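Salicylaldehyde dehydrogenase NahF (Pseudomonas putida, PDB 4JZ6) probably catalyses the NAD(+)-dependent oxidation of salicylaldehyde to salicylate, a step of naphthalene degradation, as a member of the aldehyde dehydrogenase family. Local coordinates at residues V276-D281 with D310-D315; E68-W73 with G183-F188; P164-A169 with Q299-T304; A365-G370 with T381-V386. All coordinates share one frame; numbering follows the deposited sequence.

The four contacts are spread over two sheets of the aldehyde dehydrogenase fold and the active site between them. Contact 2 closes first along the chain, on the six-stranded sheet. Contact 3 brings two loops together at the salicylaldehyde site, near the chain's centre. Contacts 1 and 4 belong to the seven-stranded sheet, their centres about 17 Å apart. Contact 3 alternates in sequence with contacts 1 and 2. The pocket draws on both sheets: loop 164-169 follows strand 159-162 of the six-stranded one, and loop 299-304 leads to strand 306-310 of the other. Contacts 1 and 2 lie on opposite sides of the chain's centre, about 52 Å between centres. Contact 4 comes last, in an edge hairpin.

Contact 1. Residues V276-D281 with D310-D315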
loop_
_atom_site.group_PDB
_atom_site.type_symbol
_atom_site.label_atom_id
_atom_site.label_comp_id
_atom_site.label_asym_id
_atom_site.label_seq_id
_atom_site.Cartn_x
_atom_site.Cartn_y
_atom_site.Cartn_z
ATOM N N VAL A 276 19.699 -24.952 4.435
ATOM C CA VAL A 276 21.010 -25.579 4.379
ATOM C C VAL A 276 20.971 -26.718 3.372
ATOM O O VAL A 276 20.482 -27.799 3.680
ATOM C CB VAL A 276 21.415 -26.120 5.761
ATOM C CG1 VAL A 276 22.843 -26.606 5.751
ATOM C CG2 VAL A 276 21.231 -25.047 6.814
ATOM N N LEU A 277 21.473 -26.464 2.166
ATOM C CA LEU A 277 21.434 -27.453 1.085
ATOM C C LEU A 277 22.477 -28.527 1.336
ATOM O O LEU A 277 23.279 -28.402 2.258
ATOM C CB LEU A 277 21.657 -26.790 -0.279
ATOM C CG LEU A 277 20.750 -25.599 -0.614
ATOM C CD1 LEU A 277 21.269 -24.837 -1.807
ATOM C CD2 LEU A 277 19.323 -26.042 -0.858
ATOM N N ASP A 278 22.477 -29.584 0.523
ATOM C CA ASP A 278 23.415 -30.692 0.739
ATOM C C ASP A 278 24.847 -30.246 0.443
ATOM O O ASP A 278 25.821 -30.942 0.731
ATOM C CB ASP A 278 23.011 -31.950 -0.058
ATOM C CG ASP A 278 23.107 -31.769 -1.572
ATOM O OD1 ASP A 278 24.187 -31.408 -2.088
ATOM O OD2 ASP A 278 22.094 -32.019 -2.262
ATOM N N ASP A 279 24.932 -29.040 -0.100
ATOM C CA ASP A 279 26.133 -28.463 -0.660
ATOM C C ASP A 279 26.843 -27.545 0.330
ATOM O O ASP A 279 27.956 -27.096 0.083
ATOM C CB ASP A 279 25.696 -27.616 -1.849
ATOM C CG ASP A 279 26.789 -27.400 -2.832
ATOM O OD1 ASP A 279 27.795 -28.128 -2.768
ATOM O OD2 ASP A 279 26.640 -26.513 -3.680
ATOM N N ALA A 280 26.183 -27.263 1.446
ATOM C CA ALA A 280 26.557 -26.152 2.312
ATOM C C ALA A 280 27.912 -26.283 3.011
ATOM O O ALA A 280 28.361 -27.378 3.334
ATOM C CB ALA A 280 25.457 -25.899 3.334
ATOM N N ASP A 281 28.559 -25.139 3.211
ATOM C CA ASP A 281 29.678 -25.015 4.124
ATOM C C ASP A 281 29.063 -25.132 5.516
ATOM O O ASP A 281 28.526 -24.159 6.041
ATOM C CB ASP A 281 30.335 -23.645 3.926
ATOM C CG ASP A 281 31.546 -23.415 4.831
ATOM O OD1 ASP A 281 31.700 -24.108 5.864
ATOM O OD2 ASP A 281 32.344 -22.506 4.508
ATOM N N ASP A 310 19.027 -30.407 4.277
ATOM C CA ASP A 310 18.962 -31.603 3.457
ATOM C C ASP A 310 19.311 -32.818 4.311
ATOM O O ASP A 310 20.247 -32.778 5.111
ATOM C CB ASP A 310 19.904 -31.495 2.262
ATOM C CG ASP A 310 19.544 -32.455 1.155
ATOM O OD1 ASP A 310 20.030 -33.602 1.176
ATOM O OD2 ASP A 310 18.765 -32.065 0.260
ATOM N N GLU A 311 18.544 -33.892 4.144
ATOM C CA GLU A 311 18.730 -35.104 4.930
ATOM C C GLU A 311 20.156 -35.631 4.870
ATOM O O GLU A 311 20.666 -36.139 5.866
ATOM C CB GLU A 311 17.760 -36.198 4.473
ATOM C CG GLU A 311 16.465 -36.271 5.266
ATOM C CD GLU A 311 16.650 -36.827 6.669
ATOM O OE1 GLU A 311 15.706 -36.700 7.479
ATOM O OE2 GLU A 311 17.726 -37.398 6.963
ATOM N N LYS A 312 20.799 -35.504 3.709
ATOM C CA LYS A 312 22.154 -36.024 3.517
ATOM C C LYS A 312 23.136 -35.397 4.500
ATOM O O LYS A 312 24.207 -35.938 4.768
ATOM C CB LYS A 312 22.648 -35.763 2.089
ATOM C CG LYS A 312 21.809 -36.381 0.984
ATOM C CD LYS A 312 22.514 -36.247 -0.360
ATOM C CE LYS A 312 21.524 -36.251 -1.516
ATOM N NZ LYS A 312 20.576 -35.096 -1.448
ATOM N N ILE A 313 22.751 -34.253 5.043
ATOM C CA ILE A 313 23.672 -33.414 5.776
ATOM C C ILE A 313 23.145 -33.133 7.191
ATOM O O ILE A 313 23.911 -32.786 8.092
ATOM C CB ILE A 313 23.947 -32.116 4.954
ATOM C CG1 ILE A 313 25.444 -31.823 4.914
ATOM C CG2 ILE A 313 23.095 -30.934 5.421
ATOM C CD1 ILE A 313 26.257 -33.034 4.511
ATOM N N ALA A 314 21.841 -33.344 7.376
ATOM C CA ALA A 314 21.117 -32.996 8.601
ATOM C C ALA A 314 21.755 -33.460 9.913
ATOM O O ALA A 314 22.002 -32.647 10.804
ATOM C CB ALA A 314 19.691 -33.502 8.519
ATOM N N ASP A 315 21.993 -34.764 10.033
ATOM C CA ASP A 315 22.557 -35.331 11.256
ATOM C C ASP A 315 23.855 -34.646 11.670
ATOM O O ASP A 315 24.061 -34.349 12.849
ATOM C CB ASP A 315 22.793 -36.836 11.105
ATOM C CG ASP A 315 21.518 -37.645 11.244
ATOM O OD1 ASP A 315 20.584 -37.178 11.928
ATOM O OD2 ASP A 315 21.457 -38.757 10.677
HETATM O O HOH W 1 19.842 -29.541 -0.955
#
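A lysine shared by two aspartates, Lys312 between Asp278 and Asp310, joins the ends of two neighbouring parallel strands where their helices begin. Lys312 NZ lies 3.1 Å from Asp310 OD1 and 3.5 Å from Asp278 OD2, so one ammonium serves two carboxylates. The lysine chain folds back at its last torsion (chi4 62°), which turns NZ toward both acids. Asp310 is also the N-cap of helix 311-327. Its OD1 accepts from Lys312 N at 3.3 Å, and this N-H and NZ reach the oxygen from opposite faces of the carboxylate. The carboxylates of Asp278 and Asp310 stand side by side with their planes 88° apart. The lysine would probably ease the repulsion between them. A water joins Asp278 N to Asp310 OD2. Behind the charges, Asp310 N donates to Val276 O at 3.0 Å, a backbone bond between the strand ends. Val276 CG1 meets Ile313 CG2 at 4.3 Å, a loose apolar touch beside that bond. OD1 of Asp278 forms a salt bridge with Arg435 of helix 433-442, its stronger partner, and Asp310 OD2 accepts from Gly409 N. The contact thus sits at the ends of strands 273-276 and 306-310, with helices 282-294 and 311-327 leading away from it.

Contact 2. Residues E68-W73 with G183-F188; sequences EAFKTW and GNTVVF
Thr185, Trp73 and Phe70 carry this contact between the last turn of helix 56-73 and the chain leading into strand 186-189. Thr185 puts its methyl against the helix. CG2 lies 3.6 Å from Phe70 N and 3.7 Å from Trp73 CD1, filling the notch between the two aromatic side chains. Its OG1 is held by Ala66 O, one turn back in the same helix, which holds chi1 and so keeps CG2 against the helix. Trp73 has CG anti to its backbone N (chi1 176°), and this carries the indole alongside Thr185 to the backbone beyond. There NE1 makes a weak, strongly bent hydrogen bond to Asn184 O, 2.9 Å long with an angle of 115° at the hydrogen. Trp73 CD1 also lies 3.1 Å from Gly183 O. Phe70 offers the edge of its ring to the same carbonyl, with CE2 3.3 Å from Gly183 O. A leucine in place of Trp73 would probably leave Asn184 O without this donor and open a gap beside the Thr185 methyl. Gly183 ends helix 170-181 in a Schellman motif; its positive phi favours glycine. Asn184 turns away and bonds to Val156 and Gly157. Trp73 also packs on Leu210 and Val214. The helix end therefore rests where helix 170-181 passes into strand 186-189, which lies between strands 159-162 and 215-218.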
loop_
_atom_site.group_PDB
_atom_site.type_symbol
_atom_site.label_atom_id
_atom_site.label_comp_id
_atom_site.label_asym_id
_atom_site.label_seq_id
_atom_site.Cartn_x
_atom_site.Cartn_y
_atom_site.Cartn_z
ATOM N N GLU A 68 -1.115 20.625 13.545
ATOM C CA GLU A 68 -0.783 22.040 13.635
ATOM C C GLU A 68 0.660 22.318 13.225
ATOM O O GLU A 68 0.933 23.257 12.483
ATOM C CB GLU A 68 -1.039 22.549 15.057
ATOM C CG GLU A 68 -0.663 24.008 15.279
ATOM C CD GLU A 68 -1.538 24.984 14.498
ATOM O OE1 GLU A 68 -2.647 24.594 14.060
ATOM O OE2 GLU A 68 -1.107 26.150 14.331
ATOM N N ALA A 69 1.579 21.492 13.709
ATOM C CA ALA A 69 2.990 21.670 13.403
ATOM C C ALA A 69 3.264 21.415 11.929
ATOM O O ALA A 69 4.143 22.045 11.336
ATOM C CB ALA A 69 3.842 20.755 14.264
ATOM N N PHE A 70 2.510 20.487 11.346
ATOM C CA PHE A 70 2.663 20.148 9.940
ATOM C C PHE A 70 2.561 21.382 9.048
ATOM O O PHE A 70 3.202 21.441 7.999
ATOM C CB PHE A 70 1.636 19.094 9.514
ATOM C CG PHE A 70 1.751 18.688 8.068
ATOM C CD1 PHE A 70 0.778 19.061 7.146
ATOM C CD2 PHE A 70 2.844 17.953 7.625
ATOM C CE1 PHE A 70 0.887 18.698 5.815
ATOM C CE2 PHE A 70 2.962 17.590 6.298
ATOM C CZ PHE A 70 1.979 17.961 5.389
ATOM N N LYS A 71 1.774 22.368 9.485
ATOM C CA LYS A 71 1.524 23.593 8.714
ATOM C C LYS A 71 2.799 24.340 8.313
ATOM O O LYS A 71 2.861 24.951 7.240
ATOM C CB LYS A 71 0.617 24.549 9.492
ATOM C CG LYS A 71 -0.812 24.083 9.673
ATOM C CD LYS A 71 -1.616 25.150 10.411
ATOM C CE LYS A 71 -3.019 24.672 10.771
ATOM N NZ LYS A 71 -3.771 25.708 11.541
ATOM N N THR A 72 3.802 24.301 9.183
ATOM C CA THR A 72 5.083 24.935 8.897
ATOM C C THR A 72 6.142 23.894 8.559
ATOM O O THR A 72 7.027 24.141 7.733
ATOM C CB THR A 72 5.582 25.779 10.088
ATOM O OG1 THR A 72 5.383 25.045 11.299
ATOM C CG2 THR A 72 4.820 27.079 10.175
ATOM N N TRP A 73 6.052 22.729 9.196
ATOM C CA TRP A 73 7.068 21.698 9.027
ATOM C C TRP A 73 7.134 21.179 7.584
ATOM O O TRP A 73 8.206 20.798 7.102
ATOM C CB TRP A 73 6.864 20.546 10.024
ATOM C CG TRP A 73 7.831 19.404 9.815
ATOM C CD1 TRP A 73 7.539 18.155 9.343
ATOM C CD2 TRP A 73 9.248 19.424 10.043
ATOM N NE1 TRP A 73 8.685 17.394 9.270
ATOM C CE2 TRP A 73 9.746 18.149 9.693
ATOM C CE3 TRP A 73 10.141 20.390 10.514
ATOM C CZ2 TRP A 73 11.096 17.822 9.800
ATOM C CZ3 TRP A 73 11.484 20.058 10.623
ATOM C CH2 TRP A 73 11.946 18.786 10.267
ATOM N N GLY A 183 9.043 15.267 5.466
ATOM C CA GLY A 183 8.335 16.496 5.771
ATOM C C GLY A 183 7.075 16.270 6.575
ATOM O O GLY A 183 6.241 17.165 6.703
ATOM N N ASN A 184 6.928 15.067 7.119
ATOM C CA ASN A 184 5.751 14.751 7.920
ATOM C C ASN A 184 6.005 14.946 9.404
ATOM O O ASN A 184 7.157 15.032 9.839
ATOM C CB ASN A 184 5.291 13.326 7.649
ATOM C CG ASN A 184 5.094 13.063 6.178
ATOM O OD1 ASN A 184 4.099 13.482 5.597
ATOM N ND2 ASN A 184 6.051 12.382 5.562
ATOM N N THR A 185 4.921 15.034 10.170
ATOM C CA THR A 185 5.000 15.035 11.624
ATOM C C THR A 185 4.408 13.715 12.089
ATOM O O THR A 185 3.666 13.072 11.342
ATOM C CB THR A 185 4.233 16.214 12.241
ATOM O OG1 THR A 185 2.824 15.992 12.113
ATOM C CG2 THR A 185 4.607 17.507 11.543
ATOM N N VAL A 186 4.741 13.289 13.301
ATOM C CA VAL A 186 4.335 11.954 13.724
ATOM C C VAL A 186 3.824 11.840 15.163
ATOM O O VAL A 186 4.365 12.444 16.087
ATOM C CB VAL A 186 5.455 10.912 13.432
ATOM C CG1 VAL A 186 6.793 11.605 13.303
ATOM C CG2 VAL A 186 5.507 9.819 14.498
ATOM N N VAL A 187 2.745 11.081 15.321
ATOM C CA VAL A 187 2.312 10.615 16.625
ATOM C C VAL A 187 2.943 9.241 16.854
ATOM O O VAL A 187 2.584 8.259 16.198
ATOM C CB VAL A 187 0.780 10.528 16.716
ATOM C CG1 VAL A 187 0.358 9.975 18.068
ATOM C CG2 VAL A 187 0.159 11.895 16.484
ATOM N N PHE A 188 3.904 9.203 17.773
ATOM C CA PHE A 188 4.689 8.013 18.078
ATOM C C PHE A 188 4.066 7.273 19.257
ATOM O O PHE A 188 4.081 7.763 20.385
ATOM C CB PHE A 188 6.128 8.449 18.392
ATOM C CG PHE A 188 7.011 7.365 18.979
ATOM C CD1 PHE A 188 6.810 6.022 18.687
ATOM C CD2 PHE A 188 8.064 7.711 19.824
ATOM C CE1 PHE A 188 7.632 5.051 19.238
ATOM C CE2 PHE A 188 8.892 6.746 20.368
ATOM C CZ PHE A 188 8.678 5.417 20.078
#

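Contact 3. Residues P164-A169 with Q299-T304. With NK (salicylaldehyde), chain B.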
loop_
_atom_site.group_PDB
_atom_site.type_symbol
_atom_site.label_atom_id
_atom_site.label_comp_id
_atom_site.label_asym_id
_atom_site.label_seq_id
_atom_site.Cartn_x
_atom_site.Cartn_y
_atom_site.Cartn_z
ATOM N N PRO A 164 6.957 -1.504 18.520
ATOM C CA PRO A 164 7.045 -2.537 19.558
ATOM C C PRO A 164 8.303 -2.383 20.412
ATOM O O PRO A 164 8.937 -1.326 20.382
ATOM C CB PRO A 164 7.123 -3.824 18.745
ATOM C CG PRO A 164 7.875 -3.416 17.533
ATOM C CD PRO A 164 7.411 -2.018 17.213
ATOM N N TRP A 165 8.669 -3.439 21.136
ATOM C CA TRP A 165 9.676 -3.361 22.193
ATOM C C TRP A 165 10.994 -4.086 21.877
ATOM O O TRP A 165 11.982 -3.904 22.587
ATOM C CB TRP A 165 9.083 -3.966 23.464
ATOM C CG TRP A 165 8.489 -5.298 23.168
ATOM C CD1 TRP A 165 7.194 -5.559 22.819
ATOM C CD2 TRP A 165 9.178 -6.552 23.130
ATOM N NE1 TRP A 165 7.031 -6.904 22.585
ATOM C CE2 TRP A 165 8.232 -7.536 22.767
ATOM C CE3 TRP A 165 10.496 -6.944 23.380
ATOM C CZ2 TRP A 165 8.569 -8.883 22.649
ATOM C CZ3 TRP A 165 10.829 -8.283 23.257
ATOM C CH2 TRP A 165 9.871 -9.235 22.898
ATOM N N ASN A 166 11.012 -4.913 20.833
ATOM C CA ASN A 166 12.156 -5.800 20.595
ATOM C C ASN A 166 13.369 -5.141 19.936
ATOM O O ASN A 166 14.466 -5.140 20.498
ATOM C CB ASN A 166 11.726 -7.057 19.835
ATOM C CG ASN A 166 11.018 -6.737 18.543
ATOM O OD1 ASN A 166 10.453 -5.654 18.391
ATOM N ND2 ASN A 166 11.043 -7.676 17.598
ATOM N N GLY A 167 13.179 -4.590 18.743
ATOM C CA GLY A 167 14.178 -3.719 18.150
ATOM C C GLY A 167 13.966 -2.356 18.777
ATOM O O GLY A 167 13.672 -1.373 18.096
ATOM N N THR A 168 14.134 -2.323 20.095
ATOM C CA THR A 168 13.640 -1.258 20.960
ATOM C C THR A 168 13.922 0.152 20.465
ATOM O O THR A 168 13.053 1.022 20.517
ATOM C CB THR A 168 14.222 -1.403 22.366
ATOM O OG1 THR A 168 14.279 -2.792 22.715
ATOM C CG2 THR A 168 13.357 -0.685 23.351
ATOM N N ALA A 169 15.135 0.368 19.973
ATOM C CA ALA A 169 15.545 1.687 19.522
ATOM C C ALA A 169 15.371 1.860 18.021
ATOM O O ALA A 169 14.774 2.837 17.572
ATOM C CB ALA A 169 16.980 1.948 19.918
ATOM N N GLN A 299 13.972 -13.119 19.978
ATOM C CA GLN A 299 12.857 -12.193 20.065
ATOM C C GLN A 299 12.918 -11.154 18.949
ATOM O O GLN A 299 12.479 -10.016 19.113
ATOM C CB GLN A 299 12.826 -11.519 21.434
ATOM C CG GLN A 299 12.428 -12.452 22.546
ATOM C CD GLN A 299 12.288 -11.741 23.877
ATOM O OE1 GLN A 299 11.304 -11.929 24.598
ATOM N NE2 GLN A 299 13.278 -10.920 24.215
ATOM N N ILE A 300 13.472 -11.551 17.811
ATOM C CA ILE A 300 13.512 -10.683 16.645
ATOM C C ILE A 300 12.515 -11.246 15.648
ATOM O O ILE A 300 12.416 -12.462 15.514
ATOM C CB ILE A 300 14.924 -10.653 16.027
ATOM C CG1 ILE A 300 15.978 -10.540 17.134
ATOM C CG2 ILE A 300 15.053 -9.515 15.028
ATOM C CD1 ILE A 300 17.405 -10.522 16.637
ATOM N N CYS A 301 11.766 -10.384 14.960
ATOM C CA CYS A 301 10.747 -10.876 14.023
ATOM C C CYS A 301 11.400 -11.673 12.897
ATOM O O CYS A 301 10.765 -12.540 12.297
ATOM C CB CYS A 301 9.879 -9.743 13.457
ATOM S SG CYS A 301 8.814 -8.895 14.659
ATOM N N MET A 302 12.675 -11.385 12.633
ATOM C CA MET A 302 13.432 -12.121 11.624
ATOM C C MET A 302 14.382 -13.171 12.208
ATOM O O MET A 302 15.238 -13.692 11.485
ATOM C CB MET A 302 14.212 -11.166 10.714
ATOM C CG MET A 302 15.102 -10.160 11.440
ATOM S SD MET A 302 16.175 -9.246 10.301
ATOM C CE MET A 302 16.732 -7.905 11.360
ATOM N N SER A 303 14.241 -13.473 13.501
ATOM C CA SER A 303 15.038 -14.527 14.129
ATOM C C SER A 303 14.854 -15.800 13.341
ATOM O O SER A 303 13.762 -16.070 12.844
ATOM C CB SER A 303 14.606 -14.782 15.573
ATOM O OG SER A 303 15.083 -13.781 16.449
ATOM N N THR A 304 15.921 -16.576 13.214
ATOM C CA THR A 304 15.863 -17.832 12.488
ATOM C C THR A 304 14.946 -18.803 13.223
ATOM O O THR A 304 15.318 -19.348 14.263
ATOM C CB THR A 304 17.255 -18.446 12.372
ATOM O OG1 THR A 304 18.180 -17.443 11.934
ATOM C CG2 THR A 304 17.239 -19.594 11.390
HETATM O OAH NK B . 12.408 -8.184 13.673
HETATM C CAD NK B . 12.478 -7.131 14.274
HETATM C CAA NK B . 13.554 -6.212 13.843
HETATM C CAC NK B . 13.730 -5.873 12.502
HETATM C CAG NK B . 14.761 -5.007 12.149
HETATM C CAI NK B . 15.613 -4.501 13.113
HETATM C CAE NK B . 15.444 -4.843 14.441
HETATM C CAB NK B . 14.411 -5.704 14.810
HETATM O OAF NK B . 14.201 -6.075 16.117
#
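Two loops form part of the salicylaldehyde pocket of this aldehyde dehydrogenase, with Asn166 on one and Cys301 on the other. In this family such an asparagine and the backbone N-H of the cysteine form the oxyanion hole, and the cysteine is the usual nucleophile. The Cys301 N-H bond to the aldehyde oxygen OAH fits that role. Asn166 ND2 donates to Gln299 O at 3.1 Å (152° at the hydrogen). The acceptor lies almost in the plane of the amide, which sets how the Asn166 side chain is turned. OD1 accepts a weak bond from Gly167 N, so both ends of the amide are held. ND2 stands 3.9 Å from Cys301 SG and 3.7 Å from the aldehyde carbon CAD of salicylaldehyde, but makes no bond to OAH here.

Beside this bond, Trp165 and Gln299 cross at about a right angle. The Gln299 amide lies against the far end of the indole, with OE1 3.5 Å from Trp165 CH2, and the two planes are 64° apart. A face of the indole also carries Asn166 CB. Ile300 to Ser303 form a type I turn that presents successive N-H groups to the ligand. Trp113 donates to Asn166 O from helix 111-130. Glu267, the predicted active-site residue, has its side chain about 7 Å from that of Cys301. Gly167 leaves room for the ligand's hydroxyl, since a side chain there would run into OAF. Cys301 N makes a weak bond to OAH at 2.6 Å. Met302 N makes a longer weak one to OAH at 3.4 Å.

Contact 4. Residues A365-G370 with T381-V386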
loop_
_atom_site.group_PDB
_atom_site.type_symbol
_atom_site.label_atom_id
_atom_site.label_comp_id
_atom_site.label_asym_id
_atom_site.label_seq_id
_atom_site.Cartn_x
_atom_site.Cartn_y
_atom_site.Cartn_z
ATOM N N ALA A 365 8.148 -34.798 17.648
ATOM C CA ALA A 365 9.323 -33.930 17.653
ATOM C C ALA A 365 10.342 -34.403 18.687
ATOM O O ALA A 365 10.005 -35.112 19.640
ATOM C CB ALA A 365 8.936 -32.484 17.900
ATOM N N LYS A 366 11.589 -34.006 18.486
ATOM C CA LYS A 366 12.687 -34.498 19.296
ATOM C C LYS A 366 13.505 -33.324 19.837
ATOM O O LYS A 366 14.081 -32.552 19.070
ATOM C CB LYS A 366 13.549 -35.439 18.446
ATOM C CG LYS A 366 14.819 -35.939 19.103
ATOM C CD LYS A 366 15.576 -36.881 18.170
ATOM C CE LYS A 366 16.998 -37.125 18.658
ATOM N NZ LYS A 366 17.034 -37.506 20.100
ATOM N N VAL A 367 13.521 -33.170 21.159
ATOM C CA VAL A 367 14.328 -32.137 21.792
ATOM C C VAL A 367 15.784 -32.566 21.716
ATOM O O VAL A 367 16.221 -33.440 22.469
ATOM C CB VAL A 367 13.947 -31.938 23.276
ATOM C CG1 VAL A 367 14.763 -30.810 23.892
ATOM C CG2 VAL A 367 12.473 -31.642 23.410
ATOM N N VAL A 368 16.537 -31.976 20.796
ATOM C CA VAL A 368 17.944 -32.341 20.672
ATOM C C VAL A 368 18.808 -31.531 21.625
ATOM O O VAL A 368 19.943 -31.909 21.915
ATOM C CB VAL A 368 18.472 -32.208 19.231
ATOM C CG1 VAL A 368 17.969 -33.376 18.371
ATOM C CG2 VAL A 368 18.073 -30.872 18.639
ATOM N N CYS A 369 18.261 -30.419 22.107
ATOM C CA CYS A 369 18.900 -29.650 23.169
ATOM C C CYS A 369 17.900 -28.683 23.798
ATOM O O CYS A 369 16.922 -28.285 23.162
ATOM C CB CYS A 369 20.139 -28.901 22.650
ATOM S SG CYS A 369 19.875 -27.167 22.245
ATOM N N GLY A 370 18.141 -28.321 25.054
ATOM C CA GLY A 370 17.282 -27.380 25.740
ATOM C C GLY A 370 16.195 -28.048 26.555
ATOM O O GLY A 370 16.349 -29.173 27.036
ATOM N N THR A 381 16.891 -23.802 23.062
ATOM C CA THR A 381 16.226 -25.051 22.721
ATOM C C THR A 381 16.154 -25.281 21.207
ATOM O O THR A 381 15.802 -24.379 20.453
ATOM C CB THR A 381 14.800 -25.081 23.320
ATOM O OG1 THR A 381 14.866 -24.864 24.735
ATOM C CG2 THR A 381 14.124 -26.411 23.056
ATOM N N ILE A 382 16.496 -26.490 20.772
ATOM C CA ILE A 382 16.360 -26.876 19.369
ATOM C C ILE A 382 15.514 -28.145 19.248
ATOM O O ILE A 382 15.785 -29.148 19.916
ATOM C CB ILE A 382 17.727 -27.143 18.704
ATOM C CG1 ILE A 382 18.668 -25.951 18.878
ATOM C CG2 ILE A 382 17.552 -27.450 17.235
ATOM C CD1 ILE A 382 20.088 -26.248 18.463
ATOM N N LEU A 383 14.484 -28.096 18.406
ATOM C CA LEU A 383 13.657 -29.268 18.134
ATOM C C LEU A 383 13.984 -29.805 16.743
ATOM O O LEU A 383 14.070 -29.040 15.775
ATOM C CB LEU A 383 12.168 -28.930 18.246
ATOM C CG LEU A 383 11.697 -28.347 19.581
ATOM C CD1 LEU A 383 10.211 -28.032 19.554
ATOM C CD2 LEU A 383 12.004 -29.310 20.688
ATOM N N ASP A 384 14.181 -31.119 16.654
ATOM C CA ASP A 384 14.514 -31.773 15.392
ATOM C C ASP A 384 13.350 -32.645 14.924
ATOM O O ASP A 384 12.486 -33.015 15.723
ATOM C CB ASP A 384 15.764 -32.638 15.561
ATOM C CG ASP A 384 16.377 -33.053 14.231
ATOM O OD1 ASP A 384 15.766 -32.783 13.172
ATOM O OD2 ASP A 384 17.468 -33.661 14.248
ATOM N N HIS A 385 13.349 -32.981 13.633
ATOM C CA HIS A 385 12.282 -33.777 13.025
ATOM C C HIS A 385 10.914 -33.143 13.237
ATOM O O HIS A 385 9.957 -33.816 13.627
ATOM C CB HIS A 385 12.281 -35.208 13.559
ATOM C CG HIS A 385 13.617 -35.872 13.499
ATOM N ND1 HIS A 385 14.160 -36.351 12.327
ATOM C CD2 HIS A 385 14.523 -36.143 14.473
ATOM C CE1 HIS A 385 15.340 -36.886 12.577
ATOM N NE2 HIS A 385 15.584 -36.774 13.871
ATOM N N VAL A 386 10.838 -31.841 12.992
ATOM C CA VAL A 386 9.573 -31.129 13.027
ATOM C C VAL A 386 8.857 -31.317 11.689
ATOM O O VAL A 386 9.476 -31.262 10.625
ATOM C CB VAL A 386 9.793 -29.640 13.352
ATOM C CG1 VAL A 386 8.534 -28.832 13.109
ATOM C CG2 VAL A 386 10.258 -29.500 14.792
#
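Val368 pushes its two methyls into the surface of the neighbouring strand at a classic beta bulge in the hairpin of strands 366-369 and 381-384. Two residues, Val368 and Cys369, stand opposite the single Ile382. CG2 of Val368 lies between its own backbone N and carbonyl carbon (CG1 at chi1 -76°), and this sets it 3.7 Å from Ile382 CG2. CG1 reaches the other way along the strand to Asp384 CB, at 3.6 Å. The valine thus straddles the two side chains. Cys369 SG meets the CG1 branch of Ile382 at 3.8 Å, while Val368 takes the CG2 branch. An alanine in place of Val368 would probably open a gap beside Ile382 and Asp384 and leave the isoleucine freer to turn.

On the face of Val367 and Leu383, CD2 of Leu383 bends toward its partner and meets Val367 CG2 at 3.6 Å. Backbone bonds hold the register. Asp384 N donates to Lys366 O at 2.8 Å and Val368 N to Ile382 O at 3.1 Å. Past the bulge, Ile382 N donates to Cys369 O. Lys366 lies alongside His385, with CD at the edge of the ring. At the turn end, a side chain on Gly370 would clash with Thr381 OG1. Asp384 OD2 forms a salt bridge with Arg406 of strand 401-407. Helix 311-327 packs on Val368 and Ile382, helix 349-362 packs on Val367, and strand 401-407 continues the sheet beyond strand 381-384.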